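Local coordinates for putative hemin ABC transport system, membrane protein (PDB 5B57), which probably forms the membrane-spanning permease subunit of an ABC importer that carries heme into the cell, at residues L271-A276 with V281-L286; L183-A188 with G192-P197. One frame throughout, in Å; residues are numbered along the deposited sequence.

Contact 1. Residues L271-A276 with V281-L286; sequences LGETEA and VPVQRL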
ATOM      1  N   LEU A 271      11.102 -12.850  -1.798  1.00 39.35           N
ATOM      2  CA  LEU A 271      11.525 -12.627  -3.162  1.00 36.36           C
ATOM      3  C   LEU A 271      10.359 -12.310  -4.070  1.00 35.05           C
ATOM      4  O   LEU A 271      10.558 -11.853  -5.201  1.00 35.34           O
ATOM      5  CB  LEU A 271      12.261 -13.888  -3.620  1.00 34.36           C
ATOM      6  CG  LEU A 271      13.438 -13.866  -4.548  1.00 33.32           C
ATOM      7  CD1 LEU A 271      14.409 -14.790  -3.947  1.00 33.81           C
ATOM      8  CD2 LEU A 271      12.974 -14.465  -5.812  1.00 33.24           C
ATOM      9  N   GLY A 272       9.157 -12.515  -3.554  1.00 32.92           N
ATOM     10  CA  GLY A 272       7.904 -12.524  -4.279  1.00 33.59           C
ATOM     11  C   GLY A 272       7.157 -13.797  -3.963  1.00 33.90           C
ATOM     12  O   GLY A 272       7.771 -14.874  -3.874  1.00 34.37           O
ATOM     13  N   GLU A 273       5.846 -13.712  -3.778  1.00 35.33           N
ATOM     14  CA  GLU A 273       5.072 -14.924  -3.540  1.00 35.37           C
ATOM     15  C   GLU A 273       5.174 -15.890  -4.736  1.00 33.76           C
ATOM     16  O   GLU A 273       5.468 -17.085  -4.562  1.00 31.74           O
ATOM     17  CB  GLU A 273       3.628 -14.576  -3.204  1.00 38.59           C
ATOM     18  CG  GLU A 273       2.688 -15.780  -3.224  1.00 45.92           C
ATOM     19  CD  GLU A 273       1.363 -15.518  -2.531  1.00 52.34           C
ATOM     20  OE1 GLU A 273       1.322 -14.666  -1.603  1.00 55.39           O
ATOM     21  OE2 GLU A 273       0.371 -16.178  -2.923  1.00 52.60           O
ATOM     22  N   THR A 274       4.981 -15.383  -5.968  1.00 33.35           N
ATOM     23  CA  THR A 274       5.040 -16.269  -7.130  1.00 33.52           C
ATOM     24  C   THR A 274       6.461 -16.765  -7.358  1.00 33.46           C
ATOM     25  O   THR A 274       6.675 -17.931  -7.712  1.00 35.31           O
ATOM     26  CB  THR A 274       4.522 -15.569  -8.391  1.00 32.96           C
ATOM     27  OG1 THR A 274       3.094 -15.475  -8.349  1.00 34.45           O
ATOM     28  CG2 THR A 274       4.871 -16.381  -9.591  1.00 32.38           C
ATOM     29  N   GLU A 275       7.440 -15.885  -7.165  1.00 32.05           N
ATOM     30  CA  GLU A 275       8.838 -16.286  -7.217  1.00 32.41           C
ATOM     31  C   GLU A 275       9.114 -17.445  -6.264  1.00 31.86           C
ATOM     32  O   GLU A 275       9.760 -18.436  -6.641  1.00 35.21           O
ATOM     33  CB  GLU A 275       9.738 -15.093  -6.882  1.00 32.83           C
ATOM     34  CG  GLU A 275      10.025 -14.180  -8.054  1.00 34.73           C
ATOM     35  CD  GLU A 275       9.026 -13.056  -8.162  1.00 35.47           C
ATOM     36  OE1 GLU A 275       8.150 -12.958  -7.283  1.00 34.43           O
ATOM     37  OE2 GLU A 275       9.117 -12.264  -9.121  1.00 38.84           O
ATOM     38  N   ALA A 276       8.638 -17.338  -5.024  1.00 29.02           N
ATOM     39  CA  ALA A 276       8.886 -18.404  -4.059  1.00 29.97           C
ATOM     40  C   ALA A 276       8.177 -19.697  -4.459  1.00 30.28           C
ATOM     41  O   ALA A 276       8.748 -20.784  -4.314  1.00 31.32           O
ATOM     42  CB  ALA A 276       8.464 -17.966  -2.657  1.00 29.80           C
ATOM     43  N   VAL A 281       8.468 -23.497  -2.624  1.00 35.66           N
ATOM     44  CA  VAL A 281       7.899 -23.130  -1.332  1.00 32.96           C
ATOM     45  C   VAL A 281       6.390 -23.294  -1.437  1.00 33.41           C
ATOM     46  O   VAL A 281       5.780 -22.714  -2.344  1.00 33.42           O
ATOM     47  CB  VAL A 281       8.262 -21.686  -0.942  1.00 30.75           C
ATOM     48  CG1 VAL A 281       7.571 -21.269   0.351  1.00 24.28           C
ATOM     49  CG2 VAL A 281       9.751 -21.525  -0.798  1.00 31.32           C
ATOM     50  N   PRO A 282       5.778 -24.049  -0.592  1.00 34.17           N
ATOM     51  CA  PRO A 282       4.301 -24.185  -0.599  1.00 35.80           C
ATOM     52  C   PRO A 282       3.615 -23.013   0.085  1.00 34.30           C
ATOM     53  O   PRO A 282       3.074 -23.131   1.175  1.00 35.62           O
ATOM     54  CB  PRO A 282       4.083 -25.483   0.176  1.00 38.47           C
ATOM     55  CG  PRO A 282       5.223 -25.510   1.119  1.00 33.12           C
ATOM     56  CD  PRO A 282       6.402 -24.970   0.365  1.00 34.65           C
ATOM     57  N   VAL A 283       3.622 -21.858  -0.593  1.00 33.19           N
ATOM     58  CA  VAL A 283       3.330 -20.588   0.081  1.00 32.20           C
ATOM     59  C   VAL A 283       1.960 -20.569   0.766  1.00 36.15           C
ATOM     60  O   VAL A 283       1.775 -19.817   1.730  1.00 36.15           O
ATOM     61  CB  VAL A 283       3.505 -19.409  -0.896  1.00 28.29           C
ATOM     62  CG1 VAL A 283       4.109 -19.885  -2.194  1.00 27.83           C
ATOM     63  CG2 VAL A 283       2.201 -18.667  -1.129  1.00 28.29           C
ATOM     64  N   GLN A 284       1.009 -21.405   0.335  1.00 41.56           N
ATOM     65  CA  GLN A 284      -0.258 -21.446   1.054  1.00 48.02           C
ATOM     66  C   GLN A 284      -0.114 -22.170   2.393  1.00 49.35           C
ATOM     67  O   GLN A 284      -0.575 -21.670   3.426  1.00 50.04           O
ATOM     68  CB  GLN A 284      -1.333 -22.073   0.175  1.00 54.81           C
ATOM     69  CG  GLN A 284      -1.593 -21.226  -1.055  1.00 58.37           C
ATOM     70  CD  GLN A 284      -2.038 -19.831  -0.654  1.00 64.19           C
ATOM     71  OE1 GLN A 284      -2.770 -19.673   0.328  1.00 71.15           O
ATOM     72  NE2 GLN A 284      -1.568 -18.811  -1.376  1.00 64.99           N
ATOM     73  N   ARG A 285       0.543 -23.337   2.408  1.00 49.86           N
ATOM     74  CA  ARG A 285       0.835 -23.981   3.683  1.00 49.96           C
ATOM     75  C   ARG A 285       1.715 -23.097   4.543  1.00 46.15           C
ATOM     76  O   ARG A 285       1.606 -23.123   5.774  1.00 48.05           O
ATOM     77  CB  ARG A 285       1.527 -25.335   3.485  1.00 54.21           C
ATOM     78  CG  ARG A 285       0.779 -26.360   2.640  1.00 59.94           C
ATOM     79  CD  ARG A 285      -0.285 -27.083   3.439  1.00 68.09           C
ATOM     80  NE  ARG A 285       0.271 -27.875   4.541  1.00 73.46           N
ATOM     81  CZ  ARG A 285      -0.443 -28.319   5.575  1.00 76.79           C
ATOM     82  NH1 ARG A 285      -1.741 -28.043   5.660  1.00 77.70           N
ATOM     83  NH2 ARG A 285       0.142 -29.030   6.527  1.00 79.41           N
ATOM     84  N   LEU A 286       2.599 -22.310   3.919  1.00 41.28           N
ATOM     85  CA  LEU A 286       3.493 -21.449   4.696  1.00 38.57           C
ATOM     86  C   LEU A 286       2.714 -20.355   5.412  1.00 39.11           C
ATOM     87  O   LEU A 286       2.950 -20.090   6.597  1.00 39.28           O
ATOM     88  CB  LEU A 286       4.565 -20.843   3.799  1.00 34.83           C
ATOM     89  CG  LEU A 286       5.433 -19.735   4.395  1.00 32.91           C
ATOM     90  CD1 LEU A 286       6.151 -20.265   5.609  1.00 34.22           C
ATOM     91  CD2 LEU A 286       6.448 -19.187   3.371  1.00 30.65           C
TER
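Ala276 and Val281 meet through both backbone and side chains. Val281 N donates to Ala276 O at 3.2 Å, with an N-H...O angle of 148°, and approaches from above the carbonyl plane. This bond spans five residues and folds the chain back at the end of helix 273-278, where it brings Ala276 CB to 4.1 Å from Val281 CB.

At the first turn of the short helix, Glu273 crosses Val283 at about a right angle. With CG of Glu273 anti to the backbone N (chi1 168°) and the chain extended beyond it, the carboxylate reaches over Val283. Val283 CG2 sits under the flat face of that group, 3.5 Å from Glu273 CD. The Gln284 amide crosses the carboxylate with the two planes 59° apart, NE2 3.6 Å from Glu273 OE2, a contact and not a hydrogen bond. Each group has its stronger partner outside the two segments: Glu273 OE1 forms a salt bridge with Lys287, and Gln284 OE1 accepts from Leu194 N.

A chain of another protein lies against Leu271, Thr274, Glu275 and Val281, consistent with the coupling region of type II ABC importers. Pro282 is the centre of an inverse gamma turn and holds the N-cap position of helix 283-305; the valines on either side of it, Val281 and Val283, both point toward the 271-276 segment. Behind Val281, helix 263-269 closes this corner through Ala265 and Ala268.

Contact 2. Residues L183-A188 with G192-P197; sequences LVYRLA and GRLALP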
ATOM      1  N   LEU A 183     -11.360 -17.591  13.628  1.00 32.14           N
ATOM      2  CA  LEU A 183     -12.514 -17.137  12.869  1.00 33.10           C
ATOM      3  C   LEU A 183     -12.082 -16.225  11.727  1.00 32.35           C
ATOM      4  O   LEU A 183     -12.550 -16.383  10.597  1.00 38.45           O
ATOM      5  CB  LEU A 183     -13.515 -16.452  13.801  1.00 32.86           C
ATOM      6  CG  LEU A 183     -14.623 -15.533  13.250  1.00 33.94           C
ATOM      7  CD1 LEU A 183     -15.533 -16.238  12.244  1.00 35.60           C
ATOM      8  CD2 LEU A 183     -15.444 -14.895  14.368  1.00 33.11           C
ATOM      9  N   VAL A 184     -11.145 -15.304  11.990  1.00 45.69           N
ATOM     10  CA  VAL A 184     -10.640 -14.405  10.948  1.00 42.87           C
ATOM     11  C   VAL A 184     -10.009 -15.197   9.807  1.00 42.51           C
ATOM     12  O   VAL A 184     -10.222 -14.891   8.632  1.00 43.95           O
ATOM     13  CB  VAL A 184      -9.651 -13.388  11.550  1.00 27.58           C
ATOM     14  CG1 VAL A 184      -8.959 -12.592  10.448  1.00 26.99           C
ATOM     15  CG2 VAL A 184     -10.381 -12.446  12.433  1.00 26.92           C
ATOM     16  N   TYR A 185      -9.236 -16.234  10.136  1.00 42.16           N
ATOM     17  CA  TYR A 185      -8.656 -17.092   9.110  1.00 43.95           C
ATOM     18  C   TYR A 185      -9.731 -17.731   8.233  1.00 44.87           C
ATOM     19  O   TYR A 185      -9.642 -17.693   7.004  1.00 45.28           O
ATOM     20  CB  TYR A 185      -7.787 -18.169   9.754  1.00 47.60           C
ATOM     21  CG  TYR A 185      -7.141 -19.073   8.730  1.00 53.21           C
ATOM     22  CD1 TYR A 185      -5.956 -18.712   8.104  1.00 54.31           C
ATOM     23  CD2 TYR A 185      -7.730 -20.269   8.358  1.00 57.43           C
ATOM     24  CE1 TYR A 185      -5.366 -19.533   7.144  1.00 57.25           C
ATOM     25  CE2 TYR A 185      -7.149 -21.092   7.400  1.00 60.21           C
ATOM     26  CZ  TYR A 185      -5.968 -20.717   6.793  1.00 60.13           C
ATOM     27  OH  TYR A 185      -5.372 -21.521   5.837  1.00 63.60           O
ATOM     28  N   ARG A 186     -10.754 -18.336   8.842  1.00 46.64           N
ATOM     29  CA  ARG A 186     -11.793 -18.974   8.033  1.00 50.21           C
ATOM     30  C   ARG A 186     -12.495 -17.980   7.110  1.00 48.52           C
ATOM     31  O   ARG A 186     -12.819 -18.321   5.964  1.00 49.50           O
ATOM     32  CB  ARG A 186     -12.813 -19.680   8.922  1.00 54.13           C
ATOM     33  CG  ARG A 186     -12.801 -21.194   8.751  1.00 58.52           C
ATOM     34  CD  ARG A 186     -13.262 -21.648   7.350  1.00 62.58           C
ATOM     35  NE  ARG A 186     -14.718 -21.551   7.177  1.00 66.25           N
ATOM     36  CZ  ARG A 186     -15.601 -22.501   7.510  1.00 70.08           C
ATOM     37  NH1 ARG A 186     -15.211 -23.656   8.044  1.00 71.82           N
ATOM     38  NH2 ARG A 186     -16.896 -22.290   7.313  1.00 71.55           N
ATOM     39  N   LEU A 187     -12.738 -16.747   7.583  1.00 45.84           N
ATOM     40  CA  LEU A 187     -13.459 -15.765   6.765  1.00 45.30           C
ATOM     41  C   LEU A 187     -12.656 -15.357   5.534  1.00 45.76           C
ATOM     42  O   LEU A 187     -13.236 -15.065   4.474  1.00 46.91           O
ATOM     43  CB  LEU A 187     -13.812 -14.526   7.591  1.00 42.44           C
ATOM     44  CG  LEU A 187     -14.908 -14.621   8.659  1.00 43.04           C
ATOM     45  CD1 LEU A 187     -15.172 -13.235   9.185  1.00 41.53           C
ATOM     46  CD2 LEU A 187     -16.216 -15.265   8.173  1.00 44.94           C
ATOM     47  N   ALA A 188     -11.324 -15.346   5.651  1.00 44.55           N
ATOM     48  CA  ALA A 188     -10.466 -14.911   4.556  1.00 45.09           C
ATOM     49  C   ALA A 188     -10.132 -16.057   3.612  1.00 50.36           C
ATOM     50  O   ALA A 188     -10.024 -15.851   2.397  1.00 48.42           O
ATOM     51  CB  ALA A 188      -9.185 -14.295   5.108  1.00 40.95           C
ATOM     52  N   GLY A 192      -8.845 -23.850  -0.398  1.00118.86           N
ATOM     53  CA  GLY A 192      -7.985 -23.221   0.588  1.00110.51           C
ATOM     54  C   GLY A 192      -6.879 -22.372  -0.012  1.00104.21           C
ATOM     55  O   GLY A 192      -5.777 -22.850  -0.289  1.00106.06           O
ATOM     56  N   ARG A 193      -7.191 -21.098  -0.233  1.00 96.01           N
ATOM     57  CA  ARG A 193      -6.219 -20.103  -0.660  1.00 87.04           C
ATOM     58  C   ARG A 193      -6.409 -18.887   0.233  1.00 73.30           C
ATOM     59  O   ARG A 193      -7.540 -18.432   0.430  1.00 71.62           O
ATOM     60  CB  ARG A 193      -6.391 -19.725  -2.141  1.00 91.42           C
ATOM     61  CG  ARG A 193      -5.764 -20.699  -3.137  1.00 97.49           C
ATOM     62  CD  ARG A 193      -6.184 -20.376  -4.580  1.00103.63           C
ATOM     63  NE  ARG A 193      -7.569 -20.765  -4.862  1.00108.62           N
ATOM     64  CZ  ARG A 193      -8.147 -20.677  -6.060  1.00113.23           C
ATOM     65  NH1 ARG A 193      -7.461 -20.207  -7.098  1.00114.56           N
ATOM     66  NH2 ARG A 193      -9.409 -21.058  -6.218  1.00116.43           N
ATOM     67  N   LEU A 194      -5.313 -18.384   0.790  1.00 61.33           N
ATOM     68  CA  LEU A 194      -5.358 -17.315   1.780  1.00 51.02           C
ATOM     69  C   LEU A 194      -4.727 -16.074   1.174  1.00 47.69           C
ATOM     70  O   LEU A 194      -3.502 -15.958   1.151  1.00 49.84           O
ATOM     71  CB  LEU A 194      -4.634 -17.721   3.070  1.00 48.19           C
ATOM     72  CG  LEU A 194      -4.645 -16.670   4.207  1.00 46.04           C
ATOM     73  CD1 LEU A 194      -6.047 -16.242   4.609  1.00 33.64           C
ATOM     74  CD2 LEU A 194      -3.908 -17.128   5.444  1.00 44.57           C
ATOM     75  N   ALA A 195      -5.545 -15.149   0.684  1.00 44.84           N
ATOM     76  CA  ALA A 195      -5.019 -13.869   0.215  1.00 41.75           C
ATOM     77  C   ALA A 195      -4.742 -12.977   1.409  1.00 37.88           C
ATOM     78  O   ALA A 195      -5.628 -12.748   2.234  1.00 37.39           O
ATOM     79  CB  ALA A 195      -5.988 -13.173  -0.735  1.00 41.11           C
ATOM     80  N   LEU A 196      -3.529 -12.464   1.512  1.00 35.67           N
ATOM     81  CA  LEU A 196      -3.227 -11.644   2.677  1.00 33.73           C
ATOM     82  C   LEU A 196      -4.053 -10.364   2.721  1.00 33.06           C
ATOM     83  O   LEU A 196      -4.416  -9.937   3.832  1.00 31.68           O
ATOM     84  CB  LEU A 196      -1.719 -11.365   2.738  1.00 33.65           C
ATOM     85  CG  LEU A 196      -0.875 -12.642   2.832  1.00 34.28           C
ATOM     86  CD1 LEU A 196       0.560 -12.345   3.224  1.00 33.45           C
ATOM     87  CD2 LEU A 196      -1.498 -13.636   3.805  1.00 34.41           C
ATOM     88  N   PRO A 197      -4.384  -9.710   1.599  1.00 29.10           N
ATOM     89  CA  PRO A 197      -5.352  -8.589   1.677  1.00 29.08           C
ATOM     90  C   PRO A 197      -6.688  -8.954   2.297  1.00 30.87           C
ATOM     91  O   PRO A 197      -7.223  -8.155   3.074  1.00 31.11           O
ATOM     92  CB  PRO A 197      -5.524  -8.155   0.210  1.00 27.79           C
ATOM     93  CG  PRO A 197      -4.540  -8.977  -0.588  1.00 28.99           C
ATOM     94  CD  PRO A 197      -3.589  -9.645   0.368  1.00 28.23           C
TER
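Leu194 divides its two methyls between Ala188 and Tyr185, and these three residues carry almost the whole contact. CD1 of Leu194 goes to Ala188, reaching CB at 3.7 Å; CD2 goes to Tyr185, 3.3 Å from CE1 and 3.7 Å from CD1. The leucine can serve both because its CG lies anti to the backbone N (chi1 -179°), which extends the side chain from the loop toward the last turn of helix 168-188, where the fork opens between its neighbours.

Tyr185 reaches the same methyl from one turn earlier. With its CG likewise anti to the backbone N, it brings the CD1-CE1 side of its ring to the leucine at an oblique angle. Ala188 meets Leu194 with nothing more than its methyl, and the two have the nearest CA atoms across the contact, 6.3 Å apart.

Helix 283-305 supports the group from beyond: Leu291 packs on Leu194 and Arg288 on Tyr185. Where the helix ends, the carbonyl oxygen of Ala188 lies 4.1 Å from that of Arg193, and each has another partner. Arg193 O has a weak hydrogen bond from Ser190 OG. Ala188 O accepts a hydrogen bond from NH1 of Arg380 of the second subunit, which joins the helix end to the dimer; the positive guanidinium would suit the partial negative charge expected at a helix C terminus.

Between the segments the contact is apolar, with no hydrogen bond, so across it this turn between two predicted membrane helices is held by side-chain packing. Two of its backbone atoms bond outside the segments instead, Leu194 N to Gln284 and Ala188 O to Arg380 of the second subunit.

From the N terminus the chain first reaches contact 2, where helix 168-188 ends and a short loop returns it into helix 196-220. That loop is closed before contact 1 begins, so the two follow in series and neither nest nor cross. Much later in the chain, contact 1 closes the turn between helix 273-278 and helix 283-305. Their centres lie about 16 Å apart, on the same side of the chain's centre, and they touch through Gln284, whose OE1 probably accepts from Leu194 N (2.9 Å) and also packs on Arg193 CA. Through it the start of helix 283-305 is tied to the loop ahead of helix 196-220, joining turns distant in sequence.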